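Local coordinates for D-alanine--D-alanine ligase (Coxiella burnetii, PDB 3TQT), which joins two D-alanine molecules into D-alanyl-D-alanine at the expense of ATP, supplying the dipeptide for bacterial peptidoglycan synthesis, at residues A25-N30 against F59-S63; K4-L10 against K36-I42; V156-T160 against L174-W178; V147-I153 against D289-V294. All blocks are in the same frame, centred on the assembly; numbering follows the deposited sequence.

Contacts 1 and 2, both partly buried, lie in the N-terminal domain and share elements. Contact 2 pairs the two parallel strands of a beta-alpha-beta unit, and contact 1 holds the unit's own helix, 18-31, against helix 56-61; they touch where Val-29 and Phe-59 meet Val-41. Contacts 3 and 4 belong to the ATP-grasp part, on the other side of the chain's centre, joined to each other by a salt bridge between Asp-157 and Arg-149. Contact 4 is buried and apolar, without a hydrogen bond across it, whereas contact 3 is a surface contact of charged and aromatic groups. Backbone bonds dominate contact 2; in contact 1 one lysine adds polar links to apolar packing.

Contact 1 of 4, residues A25-N30 against F59-S63; sequences AKNIVN and FLAHS
Lys-26 of helix 18-31 reaches across to the C-terminal end of helix 56-61, where its NZ donates to two backbone carbonyls: Phe-59 O at 2.8 Å, nearly in line with the C=O bond, and His-62 O at 2.9 Å, met from above the carbonyl plane. The chain runs straight and bends only at the last torsion (chi4 -102°), which turns the ammonium into the carbonyls. Lys-26 CG passes 3.5 Å from CE2 of Phe-59, the aliphatic part of the chain acting as apolar surface. The backbone C of Ala-25 lies at the edge of the Phe-59 ring, in its plane, and CZ packs 3.8 Å from Ala-25 CB; the same ring reaches Val-41 of strand 37-44. Leu-60 supplies a third patch: its CD2 merely approaches Lys-26 O at 3.2 Å and lies 3.7 Å from Val-29 CG1, and its CD1 is 3.5 Å from Asn-30 OD1. Lysine suits this border, its methylenes packing against an aromatic ring while its ammonium ends among carbonyls in a partly exposed setting. Phe-59 O belongs to the helix's last turn and His-62 O to the residue leaving it; one ammonium serves both, consistent with attraction to the negative end of the helix dipole.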
loop_
_atom_site.group_PDB
_atom_site.type_symbol
_atom_site.label_atom_id
_atom_site.label_comp_id
_atom_site.label_asym_id
_atom_site.label_seq_id
_atom_site.Cartn_x
_atom_site.Cartn_y
_atom_site.Cartn_z
ATOM N N ALA A 25 10.785 18.025 -8.856
ATOM C CA ALA A 25 9.756 19.003 -8.542
ATOM C C ALA A 25 10.014 20.331 -9.241
ATOM O O ALA A 25 9.079 20.989 -9.685
ATOM C CB ALA A 25 9.645 19.212 -7.051
ATOM N N LYS A 26 11.279 20.731 -9.338
ATOM C CA LYS A 26 11.587 21.992 -9.992
ATOM C C LYS A 26 11.207 21.940 -11.464
ATOM O O LYS A 26 10.648 22.884 -11.999
ATOM C CB LYS A 26 13.056 22.358 -9.824
ATOM C CG LYS A 26 13.411 22.801 -8.422
ATOM C CD LYS A 26 14.889 23.152 -8.349
ATOM C CE LYS A 26 15.274 23.658 -6.974
ATOM N NZ LYS A 26 15.406 25.136 -6.955
ATOM N N ASN A 27 11.499 20.830 -12.121
ATOM C CA ASN A 27 11.150 20.710 -13.526
ATOM C C ASN A 27 9.646 20.756 -13.706
ATOM O O ASN A 27 9.132 21.429 -14.591
ATOM C CB ASN A 27 11.687 19.405 -14.112
ATOM C CG ASN A 27 11.417 19.286 -15.593
ATOM O OD1 ASN A 27 11.580 20.250 -16.342
ATOM N ND2 ASN A 27 10.980 18.113 -16.023
ATOM N N ILE A 28 8.945 20.020 -12.857
ATOM C CA ILE A 28 7.498 19.992 -12.920
ATOM C C ILE A 28 6.946 21.399 -12.686
ATOM O O ILE A 28 6.091 21.875 -13.431
ATOM C CB ILE A 28 6.940 19.011 -11.887
ATOM C CG1 ILE A 28 7.218 17.574 -12.352
ATOM C CG2 ILE A 28 5.432 19.241 -11.672
ATOM C CD1 ILE A 28 6.970 16.527 -11.300
ATOM N N VAL A 29 7.451 22.068 -11.656
ATOM C CA VAL A 29 6.971 23.416 -11.333
ATOM C C VAL A 29 7.269 24.379 -12.476
ATOM O O VAL A 29 6.457 25.228 -12.823
ATOM C CB VAL A 29 7.566 23.927 -10.018
ATOM C CG1 VAL A 29 7.405 25.438 -9.896
ATOM C CG2 VAL A 29 6.885 23.209 -8.845
ATOM N N ASN A 30 8.433 24.213 -13.082
ATOM C CA ASN A 30 8.839 25.060 -14.193
ATOM C C ASN A 30 8.038 24.777 -15.459
ATOM O O ASN A 30 7.918 25.626 -16.340
ATOM C CB ASN A 30 10.331 24.858 -14.473
ATOM C CG ASN A 30 10.885 25.896 -15.421
ATOM O OD1 ASN A 30 10.571 27.076 -15.301
ATOM N ND2 ASN A 30 11.703 25.461 -16.376
ATOM N N PHE A 59 10.666 28.875 -5.566
ATOM C CA PHE A 59 11.085 27.476 -5.521
ATOM C C PHE A 59 12.042 27.177 -6.661
ATOM O O PHE A 59 12.994 26.432 -6.494
ATOM C CB PHE A 59 9.883 26.518 -5.578
ATOM C CG PHE A 59 10.280 25.067 -5.571
ATOM C CD1 PHE A 59 10.906 24.515 -4.462
ATOM C CD2 PHE A 59 10.039 24.261 -6.669
ATOM C CE1 PHE A 59 11.293 23.178 -4.458
ATOM C CE2 PHE A 59 10.413 22.924 -6.664
ATOM C CZ PHE A 59 11.049 22.389 -5.559
ATOM N N LEU A 60 11.793 27.759 -7.829
ATOM C CA LEU A 60 12.696 27.555 -8.959
ATOM C C LEU A 60 14.028 28.265 -8.746
ATOM O O LEU A 60 15.069 27.799 -9.198
ATOM C CB LEU A 60 12.055 28.041 -10.259
ATOM C CG LEU A 60 10.755 27.323 -10.620
ATOM C CD1 LEU A 60 10.171 27.900 -11.894
ATOM C CD2 LEU A 60 10.996 25.825 -10.760
ATOM N N ALA A 61 13.989 29.392 -8.045
ATOM C CA ALA A 61 15.164 30.249 -7.900
ATOM C C ALA A 61 16.091 29.854 -6.754
ATOM O O ALA A 61 17.262 30.232 -6.739
ATOM C CB ALA A 61 14.728 31.706 -7.744
ATOM N N HIS A 62 15.573 29.108 -5.788
ATOM C CA HIS A 62 16.321 28.827 -4.566
ATOM C C HIS A 62 16.155 27.385 -4.123
ATOM O O HIS A 62 15.210 26.728 -4.518
ATOM C CB HIS A 62 15.831 29.742 -3.449
ATOM C CG HIS A 62 16.063 31.190 -3.723
ATOM N ND1 HIS A 62 15.072 32.036 -4.183
ATOM C CD2 HIS A 62 17.180 31.941 -3.626
ATOM C CE1 HIS A 62 15.572 33.247 -4.341
ATOM N NE2 HIS A 62 16.850 33.215 -4.009
ATOM N N SER A 63 17.069 26.898 -3.293
ATOM C CA SER A 63 16.866 25.587 -2.686
ATOM C C SER A 63 15.727 25.709 -1.680
ATOM O O SER A 63 15.530 26.766 -1.087
ATOM C CB SER A 63 18.139 25.110 -1.987
ATOM O OG SER A 63 18.378 25.851 -0.804
#

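Contact 2 of 4, residues K4-L10 against K36-I42; sequences KLHISVL and KYLISVI
Leu-5 and Tyr-37 begin a parallel pairing that runs in register to Leu-10 and Ile-42, with strand directions 26° apart and axes 4.5 Å apart at their closest. Leu-5, Ile-7 and Val-9 donate to the carbonyls of Lys-36, Leu-38 and Ser-40, and their own carbonyls accept from Leu-38, Ser-40 and Ile-42. The bond from Ser-40 N to Ile-7 O, 2.8 Å long, is almost straight at 175°. With helix 18-31 these strands form the beta-alpha-beta crossover of the Rossmann-like N-terminal domain; strand 101-104 binds the other edge of strand 5-12.

On the sheet face of Leu-5, Ile-7 and Val-9, which helix 18-31 covers at Val-9, Ile-7 CG1 presses within 3.3 Å of Tyr-37 CD1. Tyr-37 has its CG swung beside its own backbone N (chi1 -51°), which lays the ring alongside Leu-5; Lys-36 CB sits over one ring face, and the hydroxyl bonds to Asp-345. Branched Val-9, Ile-39 and Val-41 suit extended strands under a helix.

The opposite face is more polar. His-6 CE1 lies 3.3 Å from Leu-38 CD1, the two side chains pointing the same way, while a water in the plane of the imidazole links His-6 ND1 at 3.3 Å, Leu-38 O at 2.8 Å and Ser-40 OG at 2.6 Å. Farther along, Ser-8 OG bonds to Trp-87, and Leu-10 CD1 packs 3.6 Å from Ile-42 CB.

The backbone ladder thus fixes the register, while the side chains give the sheet one face for a helix and another that accommodates bound water.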
loop_
_atom_site.group_PDB
_atom_site.type_symbol
_atom_site.label_atom_id
_atom_site.label_comp_id
_atom_site.label_asym_id
_atom_site.label_seq_id
_atom_site.Cartn_x
_atom_site.Cartn_y
_atom_site.Cartn_z
ATOM N N LYS A 4 -8.234 29.023 -11.963
ATOM C CA LYS A 4 -7.166 28.032 -12.100
ATOM C C LYS A 4 -7.306 26.901 -11.082
ATOM O O LYS A 4 -7.922 27.062 -10.028
ATOM C CB LYS A 4 -5.791 28.693 -11.976
ATOM C CG LYS A 4 -5.554 29.782 -13.002
ATOM C CD LYS A 4 -4.167 30.382 -12.899
ATOM C CE LYS A 4 -3.992 31.529 -13.898
ATOM N NZ LYS A 4 -2.561 31.941 -13.954
ATOM N N LEU A 5 -6.748 25.748 -11.419
ATOM C CA LEU A 5 -6.726 24.627 -10.505
ATOM C C LEU A 5 -5.515 24.797 -9.617
ATOM O O LEU A 5 -4.441 25.138 -10.103
ATOM C CB LEU A 5 -6.567 23.321 -11.284
ATOM C CG LEU A 5 -7.785 22.842 -12.059
ATOM C CD1 LEU A 5 -7.420 21.660 -12.945
ATOM C CD2 LEU A 5 -8.879 22.465 -11.076
ATOM N N HIS A 6 -5.678 24.547 -8.326
ATOM C CA HIS A 6 -4.544 24.599 -7.403
ATOM C C HIS A 6 -3.828 23.263 -7.392
ATOM O O HIS A 6 -4.423 22.241 -7.072
ATOM C CB HIS A 6 -5.011 24.907 -5.983
ATOM C CG HIS A 6 -5.438 26.324 -5.782
ATOM N ND1 HIS A 6 -4.558 27.318 -5.412
ATOM C CD2 HIS A 6 -6.652 26.914 -5.891
ATOM C CE1 HIS A 6 -5.210 28.462 -5.303
ATOM N NE2 HIS A 6 -6.481 28.244 -5.592
ATOM N N ILE A 7 -2.546 23.283 -7.737
ATOM C CA ILE A 7 -1.753 22.082 -7.770
ATOM C C ILE A 7 -0.691 22.207 -6.684
ATOM O O ILE A 7 0.005 23.223 -6.615
ATOM C CB ILE A 7 -1.058 21.941 -9.140
ATOM C CG1 ILE A 7 -2.092 22.050 -10.261
ATOM C CG2 ILE A 7 -0.269 20.643 -9.220
ATOM C CD1 ILE A 7 -3.123 20.931 -10.257
ATOM N N SER A 8 -0.583 21.182 -5.844
ATOM C CA SER A 8 0.489 21.103 -4.852
ATOM C C SER A 8 1.519 20.057 -5.269
ATOM O O SER A 8 1.187 18.893 -5.490
ATOM C CB SER A 8 -0.076 20.731 -3.485
ATOM O OG SER A 8 -0.701 21.852 -2.888
ATOM N N VAL A 9 2.769 20.470 -5.390
ATOM C CA VAL A 9 3.820 19.520 -5.727
ATOM C C VAL A 9 4.581 19.171 -4.457
ATOM O O VAL A 9 5.083 20.061 -3.774
ATOM C CB VAL A 9 4.755 20.091 -6.799
ATOM C CG1 VAL A 9 5.831 19.055 -7.200
ATOM C CG2 VAL A 9 3.938 20.529 -8.009
ATOM N N LEU A 10 4.629 17.883 -4.119
ATOM C CA LEU A 10 5.317 17.438 -2.906
ATOM C C LEU A 10 6.706 16.962 -3.253
ATOM O O LEU A 10 6.878 16.145 -4.158
ATOM C CB LEU A 10 4.567 16.291 -2.229
ATOM C CG LEU A 10 3.347 16.606 -1.362
ATOM C CD1 LEU A 10 2.526 17.756 -1.920
ATOM C CD2 LEU A 10 2.492 15.347 -1.179
ATOM N N LYS A 36 -3.023 27.379 -16.486
ATOM C CA LYS A 36 -4.023 26.459 -15.946
ATOM C C LYS A 36 -3.944 26.301 -14.442
ATOM O O LYS A 36 -4.924 25.920 -13.809
ATOM C CB LYS A 36 -3.855 25.071 -16.561
ATOM C CG LYS A 36 -3.223 25.107 -17.912
ATOM C CD LYS A 36 -4.194 24.728 -18.984
ATOM C CE LYS A 36 -4.028 23.275 -19.358
ATOM N NZ LYS A 36 -4.838 22.989 -20.560
ATOM N N TYR A 37 -2.772 26.567 -13.873
ATOM C CA TYR A 37 -2.511 26.138 -12.505
ATOM C C TYR A 37 -1.955 27.230 -11.624
ATOM O O TYR A 37 -1.122 28.022 -12.055
ATOM C CB TYR A 37 -1.516 24.976 -12.501
ATOM C CG TYR A 37 -1.911 23.857 -13.421
ATOM C CD1 TYR A 37 -3.088 23.153 -13.209
ATOM C CD2 TYR A 37 -1.108 23.502 -14.501
ATOM C CE1 TYR A 37 -3.461 22.126 -14.040
ATOM C CE2 TYR A 37 -1.482 22.479 -15.349
ATOM C CZ TYR A 37 -2.658 21.792 -15.109
ATOM O OH TYR A 37 -3.047 20.769 -15.941
ATOM N N LEU A 38 -2.425 27.257 -10.383
ATOM C CA LEU A 38 -1.745 27.994 -9.334
ATOM C C LEU A 38 -0.939 26.939 -8.609
ATOM O O LEU A 38 -1.495 25.991 -8.057
ATOM C CB LEU A 38 -2.735 28.644 -8.374
ATOM C CG LEU A 38 -3.483 29.852 -8.920
ATOM C CD1 LEU A 38 -4.491 30.316 -7.886
ATOM C CD2 LEU A 38 -2.505 30.958 -9.264
ATOM N N ILE A 39 0.376 27.094 -8.629
ATOM C CA ILE A 39 1.262 26.047 -8.161
ATOM C C ILE A 39 1.751 26.360 -6.755
ATOM O O ILE A 39 2.211 27.474 -6.486
ATOM C CB ILE A 39 2.460 25.912 -9.120
ATOM C CG1 ILE A 39 1.960 25.671 -10.542
ATOM C CG2 ILE A 39 3.434 24.812 -8.654
ATOM C CD1 ILE A 39 2.968 25.991 -11.610
ATOM N N SER A 40 1.605 25.388 -5.859
ATOM C CA SER A 40 2.196 25.450 -4.526
ATOM C C SER A 40 3.165 24.292 -4.392
ATOM O O SER A 40 2.940 23.208 -4.931
ATOM C CB SER A 40 1.122 25.348 -3.437
ATOM O OG SER A 40 0.208 26.418 -3.504
ATOM N N VAL A 41 4.254 24.511 -3.677
ATOM C CA VAL A 41 5.218 23.439 -3.463
ATOM C C VAL A 41 5.222 23.083 -1.997
ATOM O O VAL A 41 5.313 23.960 -1.138
ATOM C CB VAL A 41 6.632 23.852 -3.893
ATOM C CG1 VAL A 41 7.607 22.682 -3.701
ATOM C CG2 VAL A 41 6.608 24.307 -5.337
ATOM N N ILE A 42 5.082 21.798 -1.706
ATOM C CA ILE A 42 5.164 21.351 -0.334
ATOM C C ILE A 42 6.524 20.705 -0.180
ATOM O O ILE A 42 6.830 19.738 -0.868
ATOM C CB ILE A 42 4.076 20.315 0.005
ATOM C CG1 ILE A 42 2.679 20.896 -0.231
ATOM C CG2 ILE A 42 4.236 19.834 1.439
ATOM C CD1 ILE A 42 2.333 22.008 0.693
HETATM O O HOH W 1 -1.650 25.827 -5.262
#

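Contact 3 of 4, residues V156-T160 against L174-W178; sequences VDWHT and LLDRW
The small antiparallel sheet of the ATP-grasp region has strand 159-161 at one edge, and here the start of that strand and the loop before it meet the end of helix 170-177. Asp-157, in the loop, and Trp-178 form the principal polar link: Trp-178 NE1 donates to Asp-157 OD2 at 2.7 Å, with an angle of 155° at the hydrogen. The oxygen lies close to the indole plane and is met on its anti side, somewhat out of the carboxylate plane, the carboxylate standing 82° to the ring. Asp-157 CG is anti to the backbone N (chi1 -163°), which carries the carboxylate out to the indole. Its other oxygen, OD1, takes a weak bond from the N of Trp-158 and a salt bridge from Arg-149; both oxygens are engaged, which would be expected to stabilise the negative charge.

Arg-177 adds a long salt bridge, NH1 to Asp-157 OD2 at 3.7 Å, with OD2 lying at the edge of the guanidinium, near its plane. Arginine suits this exposed site because it can serve a carboxylate and water at once, while Leu-174 CD2 lies over one face of its guanidinium. That same methyl covers a face of the Trp-178 indole toward its rim and touches His-159 CB at 3.7 Å. Asp-176, Arg-177 and Trp-178 fall in the range predicted to bind ATP. Between the histidine and the arginine sits a water in the imidazole plane, 2.8 Å from His-159 ND1 and accepting from Arg-177 NH1, also at 2.8 Å.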
loop_
_atom_site.group_PDB
_atom_site.type_symbol
_atom_site.label_atom_id
_atom_site.label_comp_id
_atom_site.label_asym_id
_atom_site.label_seq_id
_atom_site.Cartn_x
_atom_site.Cartn_y
_atom_site.Cartn_z
ATOM N N VAL A 156 12.712 -10.914 -14.968
ATOM C CA VAL A 156 14.010 -11.396 -14.524
ATOM C C VAL A 156 13.779 -12.202 -13.253
ATOM O O VAL A 156 13.102 -11.737 -12.336
ATOM C CB VAL A 156 14.960 -10.228 -14.233
ATOM C CG1 VAL A 156 16.287 -10.746 -13.669
ATOM C CG2 VAL A 156 15.192 -9.409 -15.508
ATOM N N ASP A 157 14.320 -13.413 -13.202
ATOM C CA ASP A 157 14.052 -14.279 -12.066
ATOM C C ASP A 157 14.663 -13.692 -10.807
ATOM O O ASP A 157 15.545 -12.835 -10.873
ATOM C CB ASP A 157 14.554 -15.709 -12.301
ATOM C CG ASP A 157 13.926 -16.713 -11.327
ATOM O OD1 ASP A 157 12.834 -16.422 -10.771
ATOM O OD2 ASP A 157 14.516 -17.795 -11.106
ATOM N N TRP A 158 14.173 -14.141 -9.659
ATOM C CA TRP A 158 14.644 -13.604 -8.391
ATOM C C TRP A 158 14.463 -14.635 -7.305
ATOM O O TRP A 158 13.727 -15.606 -7.468
ATOM C CB TRP A 158 13.871 -12.337 -8.019
ATOM C CG TRP A 158 12.496 -12.624 -7.476
ATOM C CD1 TRP A 158 12.095 -12.553 -6.169
ATOM C CD2 TRP A 158 11.346 -13.040 -8.225
ATOM N NE1 TRP A 158 10.765 -12.882 -6.065
ATOM C CE2 TRP A 158 10.284 -13.192 -7.311
ATOM C CE3 TRP A 158 11.116 -13.300 -9.584
ATOM C CZ2 TRP A 158 9.005 -13.596 -7.709
ATOM C CZ3 TRP A 158 9.852 -13.695 -9.979
ATOM C CH2 TRP A 158 8.805 -13.829 -9.044
ATOM N N HIS A 159 15.137 -14.415 -6.188
ATOM C CA HIS A 159 14.913 -15.232 -5.011
ATOM C C HIS A 159 14.931 -14.354 -3.786
ATOM O O HIS A 159 15.929 -13.712 -3.496
ATOM C CB HIS A 159 15.983 -16.318 -4.877
ATOM C CG HIS A 159 15.732 -17.238 -3.728
ATOM N ND1 HIS A 159 14.758 -18.212 -3.760
ATOM C CD2 HIS A 159 16.286 -17.300 -2.494
ATOM C CE1 HIS A 159 14.744 -18.854 -2.606
ATOM N NE2 HIS A 159 15.660 -18.322 -1.820
ATOM N N THR A 160 13.813 -14.322 -3.074
ATOM C CA THR A 160 13.682 -13.481 -1.900
ATOM C C THR A 160 14.287 -14.186 -0.685
ATOM O O THR A 160 14.144 -15.393 -0.532
ATOM C CB THR A 160 12.201 -13.189 -1.626
ATOM O OG1 THR A 160 11.662 -12.410 -2.709
ATOM C CG2 THR A 160 12.016 -12.441 -0.299
ATOM N N LEU A 174 21.066 -21.200 -6.290
ATOM C CA LEU A 174 20.792 -20.158 -7.272
ATOM C C LEU A 174 21.734 -20.271 -8.458
ATOM O O LEU A 174 21.315 -20.103 -9.605
ATOM C CB LEU A 174 20.858 -18.774 -6.622
ATOM C CG LEU A 174 19.749 -18.567 -5.577
ATOM C CD1 LEU A 174 19.781 -17.170 -5.023
ATOM C CD2 LEU A 174 18.384 -18.854 -6.183
ATOM N N LEU A 175 23.002 -20.578 -8.190
ATOM C CA LEU A 175 23.930 -20.842 -9.280
ATOM C C LEU A 175 23.414 -22.006 -10.124
ATOM O O LEU A 175 23.484 -21.967 -11.340
ATOM C CB LEU A 175 25.339 -21.137 -8.764
ATOM C CG LEU A 175 26.266 -19.922 -8.699
ATOM C CD1 LEU A 175 25.748 -18.927 -7.690
ATOM C CD2 LEU A 175 27.682 -20.355 -8.351
ATOM N N ASP A 176 22.861 -23.021 -9.470
ATOM C CA ASP A 176 22.352 -24.191 -10.181
ATOM C C ASP A 176 21.146 -23.831 -11.024
ATOM O O ASP A 176 20.929 -24.411 -12.085
ATOM C CB ASP A 176 21.949 -25.293 -9.204
ATOM C CG ASP A 176 23.141 -25.949 -8.534
ATOM O OD1 ASP A 176 24.251 -25.876 -9.090
ATOM O OD2 ASP A 176 22.965 -26.534 -7.445
ATOM N N ARG A 177 20.356 -22.882 -10.532
ATOM C CA ARG A 177 19.114 -22.504 -11.183
ATOM C C ARG A 177 19.388 -21.552 -12.321
ATOM O O ARG A 177 18.691 -21.551 -13.332
ATOM C CB ARG A 177 18.173 -21.823 -10.174
ATOM C CG ARG A 177 16.844 -21.413 -10.782
ATOM C CD ARG A 177 16.042 -20.531 -9.838
ATOM N NE ARG A 177 15.843 -21.152 -8.532
ATOM C CZ ARG A 177 15.137 -20.596 -7.550
ATOM N NH1 ARG A 177 14.567 -19.411 -7.733
ATOM N NH2 ARG A 177 15.005 -21.223 -6.386
ATOM N N TRP A 178 20.416 -20.732 -12.147
ATOM C CA TRP A 178 20.727 -19.705 -13.127
ATOM C C TRP A 178 22.088 -19.973 -13.797
ATOM O O TRP A 178 22.248 -19.687 -14.979
ATOM C CB TRP A 178 20.694 -18.322 -12.469
ATOM C CG TRP A 178 19.358 -18.002 -11.790
ATOM C CD1 TRP A 178 18.114 -18.426 -12.182
ATOM C CD2 TRP A 178 19.157 -17.212 -10.610
ATOM N NE1 TRP A 178 17.157 -17.952 -11.315
ATOM C CE2 TRP A 178 17.765 -17.201 -10.346
ATOM C CE3 TRP A 178 20.010 -16.511 -9.754
ATOM C CZ2 TRP A 178 17.212 -16.513 -9.258
ATOM C CZ3 TRP A 178 19.458 -15.822 -8.670
ATOM C CH2 TRP A 178 18.073 -15.832 -8.434
HETATM O O HOH W 2 12.787 -18.537 -5.706
#

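Contact 4 of 4, residues V147-I153 against D289-V294; sequences VLRAGGI and DAFKMV
Met-293 extends from its helix toward Ile-153 with CG anti to the backbone N (chi1 -167°) and then folds at chi3 (-65°), while Ile-153 keeps CG1 beside its own N and CD1 stretched out (chi2 172°); the two side chains meet tip to tip, with Ile-153 CD1 3.6 Å from Met-293 SD. This joins the ends of helices 141-150 and 277-293 in the ATP-grasp part. The first helix closes in a Schellman motif: Ile-153 N bonds to Leu-148 O, Gly-152 N to Arg-149 O, and Gly-152 takes the positive phi that glycine adopts readily. The turn brings Ile-153 back against the second helix and presents Gly-151, whose lack of a side chain lets Met-293 SD approach its CA to 3.5 Å.

The flexible thioether suits a place between a bare backbone and branched chains. Nearby, Leu-148 CD2 lies 3.8 Å from Ala-290 CB and also touches Val-294 CG1 at 4.1 Å; the small alanine allows the helix to come near. The Val-147 side chain slides past that of Met-293 in the opposite direction, its CG1 3.6 Å from Met-293 O. No hydrogen bond crosses the contact, so cohesion comes from packed carbon and sulfur.

Leu-148 and Ile-153 also touch Val-314 of strand 312-318, which places the helix pair against the sheet carrying predicted magnesium ligands. Val-147 also packs on Leu-143 of the second subunit, linking this packing to the dimer. At the tip of the isoleucine packing is tight: Ile-153 CD1 lies 3.4 Å from Ala-290 CA, closer than usual for two carbons.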
loop_
_atom_site.group_PDB
_atom_site.type_symbol
_atom_site.label_atom_id
_atom_site.label_comp_id
_atom_site.label_asym_id
_atom_site.label_seq_id
_atom_site.Cartn_x
_atom_site.Cartn_y
_atom_site.Cartn_z
ATOM N N VAL A 147 3.613 -10.670 -8.662
ATOM C CA VAL A 147 2.340 -10.345 -9.278
ATOM C C VAL A 147 2.459 -10.448 -10.799
ATOM O O VAL A 147 1.585 -11.016 -11.459
ATOM C CB VAL A 147 1.853 -8.958 -8.828
ATOM C CG1 VAL A 147 0.667 -8.518 -9.655
ATOM C CG2 VAL A 147 1.515 -8.989 -7.325
ATOM N N LEU A 148 3.556 -9.931 -11.350
ATOM C CA LEU A 148 3.761 -9.983 -12.796
ATOM C C LEU A 148 3.839 -11.414 -13.287
ATOM O O LEU A 148 3.162 -11.793 -14.245
ATOM C CB LEU A 148 5.026 -9.230 -13.201
ATOM C CG LEU A 148 4.932 -7.717 -12.963
ATOM C CD1 LEU A 148 6.263 -7.038 -13.306
ATOM C CD2 LEU A 148 3.780 -7.140 -13.769
ATOM N N ARG A 149 4.663 -12.214 -12.627
ATOM C CA ARG A 149 4.855 -13.582 -13.090
ATOM C C ARG A 149 3.572 -14.400 -12.961
ATOM O O ARG A 149 3.260 -15.208 -13.830
ATOM C CB ARG A 149 5.993 -14.257 -12.337
ATOM C CG ARG A 149 6.200 -15.675 -12.766
ATOM C CD ARG A 149 6.666 -16.506 -11.600
ATOM N NE ARG A 149 8.116 -16.625 -11.448
ATOM C CZ ARG A 149 9.038 -16.210 -12.310
ATOM N NH1 ARG A 149 8.700 -15.615 -13.435
ATOM N NH2 ARG A 149 10.322 -16.407 -12.035
ATOM N N ALA A 150 2.827 -14.176 -11.882
ATOM C CA ALA A 150 1.553 -14.860 -11.690
ATOM C C ALA A 150 0.617 -14.563 -12.844
ATOM O O ALA A 150 -0.189 -15.402 -13.230
ATOM C CB ALA A 150 0.917 -14.443 -10.375
ATOM N N GLY A 151 0.721 -13.362 -13.399
ATOM C CA GLY A 151 -0.125 -12.977 -14.514
ATOM C C GLY A 151 0.474 -13.293 -15.873
ATOM O O GLY A 151 -0.042 -12.855 -16.897
ATOM N N GLY A 152 1.571 -14.043 -15.880
ATOM C CA GLY A 152 2.201 -14.457 -17.120
ATOM C C GLY A 152 3.149 -13.453 -17.750
ATOM O O GLY A 152 3.574 -13.631 -18.890
ATOM N N ILE A 153 3.490 -12.391 -17.029
ATOM C CA ILE A 153 4.448 -11.441 -17.576
ATOM C C ILE A 153 5.876 -11.906 -17.322
ATOM O O ILE A 153 6.228 -12.281 -16.212
ATOM C CB ILE A 153 4.192 -10.007 -17.075
ATOM C CG1 ILE A 153 2.924 -9.468 -17.750
ATOM C CG2 ILE A 153 5.384 -9.100 -17.373
ATOM C CD1 ILE A 153 2.444 -8.155 -17.217
ATOM N N ASP A 289 0.706 -3.931 -20.187
ATOM C CA ASP A 289 0.132 -5.062 -19.456
ATOM C C ASP A 289 0.609 -5.115 -18.001
ATOM O O ASP A 289 -0.166 -5.407 -17.098
ATOM C CB ASP A 289 0.456 -6.375 -20.161
ATOM C CG ASP A 289 -0.237 -6.499 -21.508
ATOM O OD1 ASP A 289 -1.100 -5.658 -21.817
ATOM O OD2 ASP A 289 0.078 -7.442 -22.251
ATOM N N ALA A 290 1.891 -4.847 -17.790
ATOM C CA ALA A 290 2.464 -4.820 -16.452
ATOM C C ALA A 290 1.808 -3.715 -15.622
ATOM O O ALA A 290 1.452 -3.919 -14.476
ATOM C CB ALA A 290 3.968 -4.579 -16.542
ATOM N N PHE A 291 1.710 -2.531 -16.221
ATOM C CA PHE A 291 1.061 -1.381 -15.610
ATOM C C PHE A 291 -0.320 -1.788 -15.110
ATOM O O PHE A 291 -0.712 -1.493 -13.978
ATOM C CB PHE A 291 0.941 -0.285 -16.669
ATOM C CG PHE A 291 0.424 1.031 -16.145
ATOM C CD1 PHE A 291 1.304 2.018 -15.721
ATOM C CD2 PHE A 291 -0.928 1.288 -16.110
ATOM C CE1 PHE A 291 0.829 3.233 -15.261
ATOM C CE2 PHE A 291 -1.406 2.497 -15.649
ATOM C CZ PHE A 291 -0.531 3.465 -15.223
ATOM N N LYS A 292 -1.058 -2.490 -15.957
ATOM C CA LYS A 292 -2.419 -2.878 -15.603
ATOM C C LYS A 292 -2.415 -3.965 -14.534
ATOM O O LYS A 292 -3.238 -3.954 -13.615
ATOM C CB LYS A 292 -3.185 -3.339 -16.849
ATOM C CG LYS A 292 -3.571 -2.189 -17.779
ATOM C CD LYS A 292 -3.827 -2.659 -19.207
ATOM C CE LYS A 292 -5.234 -3.168 -19.404
ATOM N NZ LYS A 292 -5.451 -3.537 -20.831
ATOM N N MET A 293 -1.462 -4.884 -14.650
ATOM C CA MET A 293 -1.390 -6.040 -13.767
ATOM C C MET A 293 -1.120 -5.666 -12.320
ATOM O O MET A 293 -1.558 -6.356 -11.406
ATOM C CB MET A 293 -0.321 -7.010 -14.253
ATOM C CG MET A 293 -0.394 -8.353 -13.589
ATOM S SD MET A 293 0.387 -9.566 -14.650
ATOM C CE MET A 293 -0.719 -9.547 -16.059
ATOM N N VAL A 294 -0.406 -4.572 -12.109
ATOM C CA VAL A 294 -0.178 -4.099 -10.754
ATOM C C VAL A 294 -1.162 -2.990 -10.393
ATOM O O VAL A 294 -0.991 -2.314 -9.385
ATOM C CB VAL A 294 1.265 -3.587 -10.569
ATOM C CG1 VAL A 294 2.256 -4.736 -10.816
ATOM C CG2 VAL A 294 1.536 -2.430 -11.504
#